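LPS-assembly lipoprotein (Caulobacter crescentus, PDB 4KWY) is a putative LptE-family lipoprotein that probably works in the assembly of lipopolysaccharide at the outer membrane. Local coordinates at residues 13-18 with 29-34; 45-50 with 77-82; 90-95 with 123-128. All blocks are in the same frame, centred on the assembly; numbering follows the deposited sequence.

Interaction 1. Residues 13-18 with 29-34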
loop_
_atom_site.group_PDB
_atom_site.type_symbol
_atom_site.label_atom_id
_atom_site.label_comp_id
_atom_site.label_asym_id
_atom_site.label_seq_id
_atom_site.Cartn_x
_atom_site.Cartn_y
_atom_site.Cartn_z
ATOM N N ILE A 13 3.270 13.739 -3.206
ATOM C CA ILE A 13 2.112 12.854 -3.396
ATOM C C ILE A 13 1.384 12.616 -2.054
ATOM O O ILE A 13 1.940 12.043 -1.108
ATOM C CB ILE A 13 2.488 11.511 -4.080
ATOM C CG1 ILE A 13 3.128 11.719 -5.467
ATOM C CG2 ILE A 13 1.279 10.607 -4.183
ATOM C CD1 ILE A 13 3.803 10.440 -6.081
ATOM N N GLU A 14 0.118 13.019 -2.010
ATOM C CA GLU A 14 -0.730 12.805 -0.851
ATOM C C GLU A 14 -1.600 11.589 -1.095
ATOM O O GLU A 14 -2.378 11.551 -2.051
ATOM C CB GLU A 14 -1.576 14.034 -0.589
ATOM C CG GLU A 14 -2.212 14.055 0.779
ATOM C CD GLU A 14 -2.979 15.340 0.980
ATOM O OE1 GLU A 14 -2.344 16.379 1.281
ATOM O OE2 GLU A 14 -4.211 15.320 0.762
ATOM N N THR A 15 -1.459 10.599 -0.229
ATOM C CA THR A 15 -2.145 9.313 -0.328
ATOM C C THR A 15 -3.484 9.400 0.380
ATOM O O THR A 15 -3.571 9.867 1.516
ATOM C CB THR A 15 -1.229 8.206 0.179
ATOM O OG1 THR A 15 0.050 8.425 -0.410
ATOM C CG2 THR A 15 -1.709 6.811 -0.211
ATOM N N VAL A 16 -4.531 9.028 -0.357
ATOM C CA VAL A 16 -5.948 9.038 0.029
ATOM C C VAL A 16 -6.467 7.589 0.020
ATOM O O VAL A 16 -6.315 6.853 -0.961
ATOM C CB VAL A 16 -6.834 9.949 -0.895
ATOM C CG1 VAL A 16 -8.224 10.161 -0.309
ATOM C CG2 VAL A 16 -6.178 11.293 -1.182
ATOM N N ALA A 17 -7.107 7.209 1.100
ATOM C CA ALA A 17 -7.718 5.904 1.207
ATOM C C ALA A 17 -9.057 6.021 1.908
ATOM O O ALA A 17 -9.236 6.848 2.821
ATOM C CB ALA A 17 -6.802 4.943 1.956
ATOM N N ALA A 18 -10.002 5.196 1.470
ATOM C CA ALA A 18 -11.295 5.107 2.107
ATOM C C ALA A 18 -11.164 4.252 3.381
ATOM O O ALA A 18 -10.170 3.531 3.541
ATOM C CB ALA A 18 -12.303 4.497 1.144
ATOM N N GLN A 29 2.072 3.111 5.227
ATOM C CA GLN A 29 3.294 2.606 4.607
ATOM C C GLN A 29 3.761 3.488 3.471
ATOM O O GLN A 29 4.961 3.678 3.323
ATOM C CB GLN A 29 3.095 1.167 4.099
ATOM C CG GLN A 29 3.253 0.080 5.169
ATOM C CD GLN A 29 4.570 0.176 5.890
ATOM O OE1 GLN A 29 5.639 0.187 5.282
ATOM N NE2 GLN A 29 4.511 0.378 7.190
ATOM N N LEU A 30 2.829 3.989 2.647
ATOM C CA LEU A 30 3.140 4.860 1.518
ATOM C C LEU A 30 3.569 6.252 2.012
ATOM O O LEU A 30 4.509 6.795 1.458
ATOM C CB LEU A 30 1.950 4.964 0.549
ATOM C CG LEU A 30 1.820 3.858 -0.489
ATOM C CD1 LEU A 30 0.465 3.860 -1.098
ATOM C CD2 LEU A 30 2.834 4.017 -1.604
ATOM N N ASP A 31 2.931 6.806 3.076
ATOM C CA ASP A 31 3.330 8.115 3.646
ATOM C C ASP A 31 4.778 8.053 4.135
ATOM O O ASP A 31 5.500 9.041 4.032
ATOM C CB ASP A 31 2.390 8.572 4.787
ATOM C CG ASP A 31 1.064 9.179 4.341
ATOM O OD1 ASP A 31 0.981 9.649 3.177
ATOM O OD2 ASP A 31 0.117 9.223 5.172
ATOM N N ASP A 32 5.206 6.869 4.606
ATOM C CA ASP A 32 6.569 6.578 5.056
ATOM C C ASP A 32 7.529 6.441 3.867
ATOM O O ASP A 32 8.544 7.139 3.822
ATOM C CB ASP A 32 6.573 5.289 5.893
ATOM C CG ASP A 32 6.448 5.480 7.393
ATOM O OD1 ASP A 32 5.780 6.457 7.820
ATOM O OD2 ASP A 32 6.975 4.627 8.143
ATOM N N ALA A 33 7.206 5.550 2.914
ATOM C CA ALA A 33 7.980 5.289 1.700
ATOM C C ALA A 33 8.098 6.547 0.794
ATOM O O ALA A 33 9.168 6.805 0.244
ATOM C CB ALA A 33 7.349 4.136 0.928
ATOM N N LEU A 34 7.012 7.325 0.659
ATOM C CA LEU A 34 6.984 8.543 -0.156
ATOM C C LEU A 34 7.567 9.755 0.590
ATOM O O LEU A 34 7.959 10.717 -0.066
ATOM C CB LEU A 34 5.552 8.870 -0.647
ATOM C CG LEU A 34 4.852 7.839 -1.565
ATOM C CD1 LEU A 34 3.409 8.217 -1.812
ATOM C CD2 LEU A 34 5.580 7.653 -2.878
#
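Strand 13-17 and the helical segment 29-34 run almost exactly antiparallel, at 172°, with their axes 8.7 Å apart at closest approach, and Ile13 and Thr15 face Leu30, Asp31 and Leu34 across that gap. Leu34 meets both strand residues with CD1. This one methyl lies 4.0 Å from Ile13 CG2, and the two side chains meet at a slant. The same methyl sits 3.6 Å from Thr15 OG1, where the leucine crosses the threonine at about a right angle. The torsion of Thr15 sorts its two branches: CG2 is anti to the backbone N and comes to 3.8 Å from Leu30 CD1, while OG1 is anti to the carbonyl carbon (chi1 -46°), which puts it beside Leu34 CD1 and Asp31 OD1. The Asp31 carboxylate slides past Thr15 in the opposite direction, leaving OD1 3.9 Å from Thr15 OG1, too long for a hydrogen bond. The Thr15 hydroxyl is buried and has no polar partner in the model. This is the first half of a beta-alpha-beta crossover, in which helix 21-34 covers one face of the sheet and carries the chain on to strand 44-50, the parallel neighbour of strand 13-17. On that face Ile13 also touches Leu46, and Leu30 passes on to Ile126 of the long helix 104-135.

Interaction 2. Residues 45-50 with 77-82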
loop_
_atom_site.group_PDB
_atom_site.type_symbol
_atom_site.label_atom_id
_atom_site.label_comp_id
_atom_site.label_asym_id
_atom_site.label_seq_id
_atom_site.Cartn_x
_atom_site.Cartn_y
_atom_site.Cartn_z
ATOM N N LYS A 45 -2.691 13.528 -5.903
ATOM C CA LYS A 45 -3.554 12.789 -4.985
ATOM C C LYS A 45 -3.522 11.338 -5.402
ATOM O O LYS A 45 -3.855 11.014 -6.538
ATOM C CB LYS A 45 -4.981 13.346 -4.938
ATOM C CG LYS A 45 -5.076 14.751 -4.344
ATOM C CD LYS A 45 -5.173 14.747 -2.819
ATOM C CE LYS A 45 -5.282 16.149 -2.267
ATOM N NZ LYS A 45 -6.311 16.250 -1.197
ATOM N N LEU A 46 -3.018 10.473 -4.529
ATOM C CA LEU A 46 -2.975 9.055 -4.829
ATOM C C LEU A 46 -4.142 8.376 -4.126
ATOM O O LEU A 46 -4.145 8.281 -2.899
ATOM C CB LEU A 46 -1.614 8.419 -4.441
ATOM C CG LEU A 46 -1.500 6.903 -4.645
ATOM C CD1 LEU A 46 -1.639 6.530 -6.095
ATOM C CD2 LEU A 46 -0.196 6.378 -4.089
ATOM N N TYR A 47 -5.113 7.879 -4.918
ATOM C CA TYR A 47 -6.307 7.184 -4.420
ATOM C C TYR A 47 -6.109 5.701 -4.394
ATOM O O TYR A 47 -5.877 5.104 -5.443
ATOM C CB TYR A 47 -7.511 7.508 -5.290
ATOM C CG TYR A 47 -8.181 8.762 -4.848
ATOM C CD1 TYR A 47 -7.802 9.994 -5.370
ATOM C CD2 TYR A 47 -9.235 8.727 -3.940
ATOM C CE1 TYR A 47 -8.484 11.158 -5.028
ATOM C CE2 TYR A 47 -9.896 9.887 -3.562
ATOM C CZ TYR A 47 -9.513 11.103 -4.102
ATOM O OH TYR A 47 -10.160 12.245 -3.696
ATOM N N LEU A 48 -6.250 5.097 -3.212
ATOM C CA LEU A 48 -6.066 3.665 -3.063
ATOM C C LEU A 48 -7.389 2.949 -2.938
ATOM O O LEU A 48 -8.210 3.367 -2.132
ATOM C CB LEU A 48 -5.223 3.371 -1.820
ATOM C CG LEU A 48 -3.879 4.034 -1.685
ATOM C CD1 LEU A 48 -3.324 3.720 -0.325
ATOM C CD2 LEU A 48 -2.915 3.551 -2.761
ATOM N N SER A 49 -7.596 1.869 -3.721
ATOM C CA SER A 49 -8.807 1.038 -3.614
ATOM C C SER A 49 -8.394 -0.374 -3.251
ATOM O O SER A 49 -8.066 -1.196 -4.113
ATOM C CB SER A 49 -9.645 1.064 -4.885
ATOM O OG SER A 49 -10.041 2.396 -5.125
ATOM N N VAL A 50 -8.338 -0.622 -1.953
ATOM C CA VAL A 50 -7.984 -1.929 -1.429
ATOM C C VAL A 50 -9.251 -2.770 -1.367
ATOM O O VAL A 50 -10.302 -2.280 -0.947
ATOM C CB VAL A 50 -7.269 -1.867 -0.039
ATOM C CG1 VAL A 50 -6.872 -3.275 0.438
ATOM C CG2 VAL A 50 -6.030 -0.971 -0.101
ATOM N N ARG A 77 -5.193 5.118 -8.484
ATOM C CA ARG A 77 -5.186 6.248 -9.435
ATOM C C ARG A 77 -4.363 7.399 -8.899
ATOM O O ARG A 77 -4.552 7.792 -7.746
ATOM C CB ARG A 77 -6.614 6.772 -9.680
ATOM C CG ARG A 77 -7.537 5.787 -10.287
ATOM C CD ARG A 77 -8.913 6.357 -10.478
ATOM N NE ARG A 77 -9.886 5.272 -10.310
ATOM C CZ ARG A 77 -10.387 4.545 -11.304
ATOM N NH1 ARG A 77 -10.089 4.833 -12.566
ATOM N NH2 ARG A 77 -11.237 3.557 -11.048
ATOM N N LEU A 78 -3.524 8.002 -9.748
ATOM C CA LEU A 78 -2.737 9.175 -9.374
ATOM C C LEU A 78 -3.352 10.374 -10.055
ATOM O O LEU A 78 -3.489 10.380 -11.281
ATOM C CB LEU A 78 -1.245 9.011 -9.730
ATOM C CG LEU A 78 -0.303 10.117 -9.195
ATOM C CD1 LEU A 78 -0.067 9.969 -7.676
ATOM C CD2 LEU A 78 1.009 10.095 -9.910
ATOM N N LEU A 79 -3.805 11.353 -9.271
ATOM C CA LEU A 79 -4.432 12.521 -9.882
ATOM C C LEU A 79 -3.605 13.774 -9.721
ATOM O O LEU A 79 -2.824 13.905 -8.774
ATOM C CB LEU A 79 -5.846 12.805 -9.317
ATOM C CG LEU A 79 -6.790 11.655 -9.035
ATOM C CD1 LEU A 79 -8.051 12.173 -8.481
ATOM C CD2 LEU A 79 -7.075 10.826 -10.279
ATOM N N ASP A 80 -3.832 14.721 -10.618
ATOM C CA ASP A 80 -3.295 16.061 -10.465
ATOM C C ASP A 80 -4.168 16.701 -9.360
ATOM O O ASP A 80 -5.398 16.761 -9.513
ATOM C CB ASP A 80 -3.343 16.830 -11.796
ATOM C CG ASP A 80 -2.639 18.182 -11.772
ATOM O OD1 ASP A 80 -2.947 19.002 -10.878
ATOM O OD2 ASP A 80 -1.812 18.435 -12.673
ATOM N N ALA A 81 -3.549 17.130 -8.237
ATOM C CA ALA A 81 -4.251 17.700 -7.082
ATOM C C ALA A 81 -4.962 19.003 -7.393
ATOM O O ALA A 81 -5.818 19.418 -6.609
ATOM C CB ALA A 81 -3.288 17.910 -5.928
ATOM N N LYS A 82 -4.646 19.635 -8.531
ATOM C CA LYS A 82 -5.238 20.925 -8.912
ATOM C C LYS A 82 -6.466 20.758 -9.796
ATOM O O LYS A 82 -7.379 21.544 -9.666
ATOM C CB LYS A 82 -4.218 21.818 -9.634
ATOM C CG LYS A 82 -3.254 22.589 -8.737
ATOM C CD LYS A 82 -2.666 23.871 -9.452
ATOM C CE LYS A 82 -3.667 24.991 -9.879
ATOM N NZ LYS A 82 -3.081 26.391 -9.943
#
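Two neighbouring strands of the mixed sheet meet here as an antiparallel ladder, with Lys45 opposite Leu79, Leu46 opposite Leu78 and Tyr47 opposite Arg77; strand 44-50 has the parallel strand 13-17 along its other edge. Lys45 and Leu79 form a hydrogen-bonded pair with both bonds made: Lys45 N to Leu79 O at 2.9 Å, and Leu79 N to Lys45 O at 2.8 Å, the latter nearly straight at 169°. The Tyr47-Arg77 pair does the same: Tyr47 N reaches Arg77 O at 2.9 Å, almost in line with the carbonyl, and Arg77 N returns a bond to Tyr47 O. Between them lies the non-hydrogen-bonded pair Leu46-Leu78, whose side chains point to the face covered by helices 21-34 and 104-135. Both leucines set CG anti to the backbone N (chi1 177° in Leu46), and Leu78 CD1 lies 3.9 Å from Leu46 CB; Leu130 of the longer helix touches both. The other face carries Lys45, Tyr47, Arg77 and Leu79. Lys45 CG lies 4.0 Å from Ala81 CB; beyond it the chain bends at chi2 and chi4, and NZ goes to a salt bridge with Glu14 on strand 13-17. Where strand 67-80 ends, Asp80 OD1 accepts from Lys82 N with its anti lone pair, an Asx turn. Leu79 CD1 meets the CD1-CE1 side of Tyr47 obliquely, 3.6 Å from CE1 and 3.8 Å from CD1 of the tyrosine.

Interaction 3. Residues 90-95 with 123-128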
loop_
_atom_site.group_PDB
_atom_site.type_symbol
_atom_site.label_atom_id
_atom_site.label_comp_id
_atom_site.label_asym_id
_atom_site.label_seq_id
_atom_site.Cartn_x
_atom_site.Cartn_y
_atom_site.Cartn_z
ATOM N N GLY A 90 -2.614 2.201 -11.708
ATOM C CA GLY A 90 -2.018 0.888 -11.548
ATOM C C GLY A 90 -2.887 -0.080 -10.779
ATOM O O GLY A 90 -3.957 0.272 -10.255
ATOM N N ARG A 91 -2.415 -1.336 -10.755
ATOM C CA ARG A 91 -2.981 -2.470 -10.035
ATOM C C ARG A 91 -1.814 -3.169 -9.357
ATOM O O ARG A 91 -0.767 -3.339 -9.970
ATOM C CB ARG A 91 -3.784 -3.390 -10.974
ATOM C CG ARG A 91 -4.241 -4.736 -10.375
ATOM C CD ARG A 91 -5.202 -4.648 -9.190
ATOM N NE ARG A 91 -5.486 -5.982 -8.651
ATOM C CZ ARG A 91 -6.694 -6.541 -8.595
ATOM N NH1 ARG A 91 -7.764 -5.869 -9.002
ATOM N NH2 ARG A 91 -6.844 -7.765 -8.112
ATOM N N THR A 92 -1.943 -3.457 -8.069
ATOM C CA THR A 92 -0.886 -4.110 -7.275
ATOM C C THR A 92 -1.536 -5.284 -6.542
ATOM O O THR A 92 -2.577 -5.132 -5.917
ATOM C CB THR A 92 -0.219 -3.055 -6.327
ATOM O OG1 THR A 92 0.200 -1.938 -7.104
ATOM C CG2 THR A 92 0.970 -3.590 -5.541
ATOM N N ASP A 93 -0.938 -6.443 -6.646
ATOM C CA ASP A 93 -1.405 -7.654 -5.983
ATOM C C ASP A 93 -0.254 -8.249 -5.220
ATOM O O ASP A 93 0.739 -8.636 -5.823
ATOM C CB ASP A 93 -1.951 -8.664 -7.000
ATOM C CG ASP A 93 -3.450 -8.849 -6.937
ATOM O OD1 ASP A 93 -3.920 -9.557 -6.023
ATOM O OD2 ASP A 93 -4.144 -8.353 -7.851
ATOM N N VAL A 94 -0.368 -8.294 -3.892
ATOM C CA VAL A 94 0.676 -8.828 -3.020
ATOM C C VAL A 94 0.109 -9.993 -2.183
ATOM O O VAL A 94 -1.015 -9.896 -1.674
ATOM C CB VAL A 94 1.247 -7.695 -2.121
ATOM C CG1 VAL A 94 2.191 -8.259 -1.059
ATOM C CG2 VAL A 94 1.973 -6.650 -2.960
ATOM N N SER A 95 0.906 -11.051 -1.999
ATOM C CA SER A 95 0.539 -12.198 -1.153
ATOM C C SER A 95 1.583 -12.448 -0.103
ATOM O O SER A 95 2.763 -12.366 -0.391
ATOM C CB SER A 95 0.358 -13.463 -1.981
ATOM O OG SER A 95 -0.937 -13.417 -2.548
ATOM N N ALA A 123 3.269 -1.107 -0.791
ATOM C CA ALA A 123 3.792 0.266 -0.736
ATOM C C ALA A 123 5.072 0.385 -1.517
ATOM O O ALA A 123 5.210 1.315 -2.294
ATOM C CB ALA A 123 4.022 0.691 0.697
ATOM N N ARG A 124 5.979 -0.588 -1.351
ATOM C CA ARG A 124 7.263 -0.674 -2.028
ATOM C C ARG A 124 7.076 -0.795 -3.553
ATOM O O ARG A 124 7.750 -0.089 -4.287
ATOM C CB ARG A 124 8.048 -1.873 -1.466
ATOM C CG ARG A 124 9.470 -2.002 -1.965
ATOM C CD ARG A 124 10.077 -3.293 -1.469
ATOM N NE ARG A 124 11.428 -3.526 -1.995
ATOM C CZ ARG A 124 12.485 -3.802 -1.234
ATOM N NH1 ARG A 124 12.364 -3.858 0.087
ATOM N NH2 ARG A 124 13.664 -4.045 -1.789
ATOM N N LYS A 125 6.155 -1.659 -4.015
ATOM C CA LYS A 125 5.837 -1.871 -5.442
ATOM C C LYS A 125 5.240 -0.605 -6.103
ATOM O O LYS A 125 5.619 -0.276 -7.217
ATOM C CB LYS A 125 4.862 -3.049 -5.596
ATOM C CG LYS A 125 5.529 -4.401 -5.540
ATOM C CD LYS A 125 4.508 -5.494 -5.506
ATOM C CE LYS A 125 4.591 -6.378 -6.720
ATOM N NZ LYS A 125 3.704 -7.569 -6.591
ATOM N N ILE A 126 4.309 0.080 -5.422
ATOM C CA ILE A 126 3.677 1.312 -5.890
ATOM C C ILE A 126 4.730 2.482 -5.947
ATOM O O ILE A 126 4.770 3.218 -6.940
ATOM C CB ILE A 126 2.458 1.663 -4.985
ATOM C CG1 ILE A 126 1.349 0.608 -5.118
ATOM C CG2 ILE A 126 1.917 3.093 -5.296
ATOM C CD1 ILE A 126 0.219 0.764 -4.076
ATOM N N GLN A 127 5.576 2.620 -4.878
ATOM C CA GLN A 127 6.605 3.659 -4.719
ATOM C C GLN A 127 7.602 3.575 -5.827
ATOM O O GLN A 127 8.020 4.608 -6.310
ATOM C CB GLN A 127 7.316 3.539 -3.358
ATOM C CG GLN A 127 8.266 4.694 -3.014
ATOM C CD GLN A 127 9.707 4.247 -2.941
ATOM O OE1 GLN A 127 10.130 3.573 -1.997
ATOM N NE2 GLN A 127 10.495 4.621 -3.935
ATOM N N LEU A 128 7.989 2.357 -6.221
ATOM C CA LEU A 128 8.918 2.070 -7.307
ATOM C C LEU A 128 8.265 2.438 -8.638
ATOM O O LEU A 128 8.909 3.054 -9.475
ATOM C CB LEU A 128 9.330 0.575 -7.260
ATOM C CG LEU A 128 9.946 -0.031 -8.541
ATOM C CD1 LEU A 128 11.405 0.379 -8.711
ATOM C CD2 LEU A 128 9.792 -1.540 -8.591
#
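Thr92 and Lys125 slide past each other in opposite directions, the threonine methyl CG2 lying 3.9 Å from Lys125 CB and 4.0 Å from Lys125 CD. Val94 lies against the same lysine in the same antiparallel fashion, with CG2 3.8 Å from Lys125 CD, so the aliphatic part of the lysine is laid over two strand residues. Its chain bends at chi3 (117°), and beyond the bend NZ makes a weak hydrogen bond of 3.2 Å to the backbone O of Asp93. Strand 86-99 forms a hairpin with strand 67-80, and the long helix 104-135 packs back across the sheet; the short segments run at 151°, their axes 9.0 Å apart at closest approach. Ile126 crosses Thr92 at a slant, its CG1 coming 3.4 Å from Thr92 OG1. That hydroxyl, set anti to the carbonyl carbon, has its polar partner in Trp76 NE1 on the neighbouring strand, and Trp76 also touches Ile126. An alanine in place of Thr92 would probably leave the indole N-H of Trp76 without this mate and open a gap beside Lys125 CB and Ile126 CG1. On the other face of the strand, Arg91 grips Asp93 side-on, NE and NH2 both 2.8 Å from OD2, which lies nearly in the guanidinium plane. Asp93 OD1 turns to Arg71 and Ser73, and Arg91 NH1 forms a salt bridge with Asp75.

All three contacts share one mixed sheet and the helices that cover one of its faces. Interactions 1 and 2, with centres about 10 Å apart, are joined directly because strands 13-17 and 44-50 are neighbours: Glu14 O lies 2.8 Å from Leu46 N, and Val16 N lies 2.7 Å from Leu46 O, both probable hydrogen bonds. Interaction 3 approaches interaction 1 from helix to helix, where Gln29 CB packs 3.6 Å from Ala123 CB. Its tie to interaction 2 is looser, Leu46 CD2 standing 4.1 Å from Ile126 CG2, with the centres about 14 Å apart. Ile126 CG2 also lies 3.9 Å from Leu30 CD2, so Ile126, a residue of interaction 3, touches side chains of both other contacts on the helix-covered face.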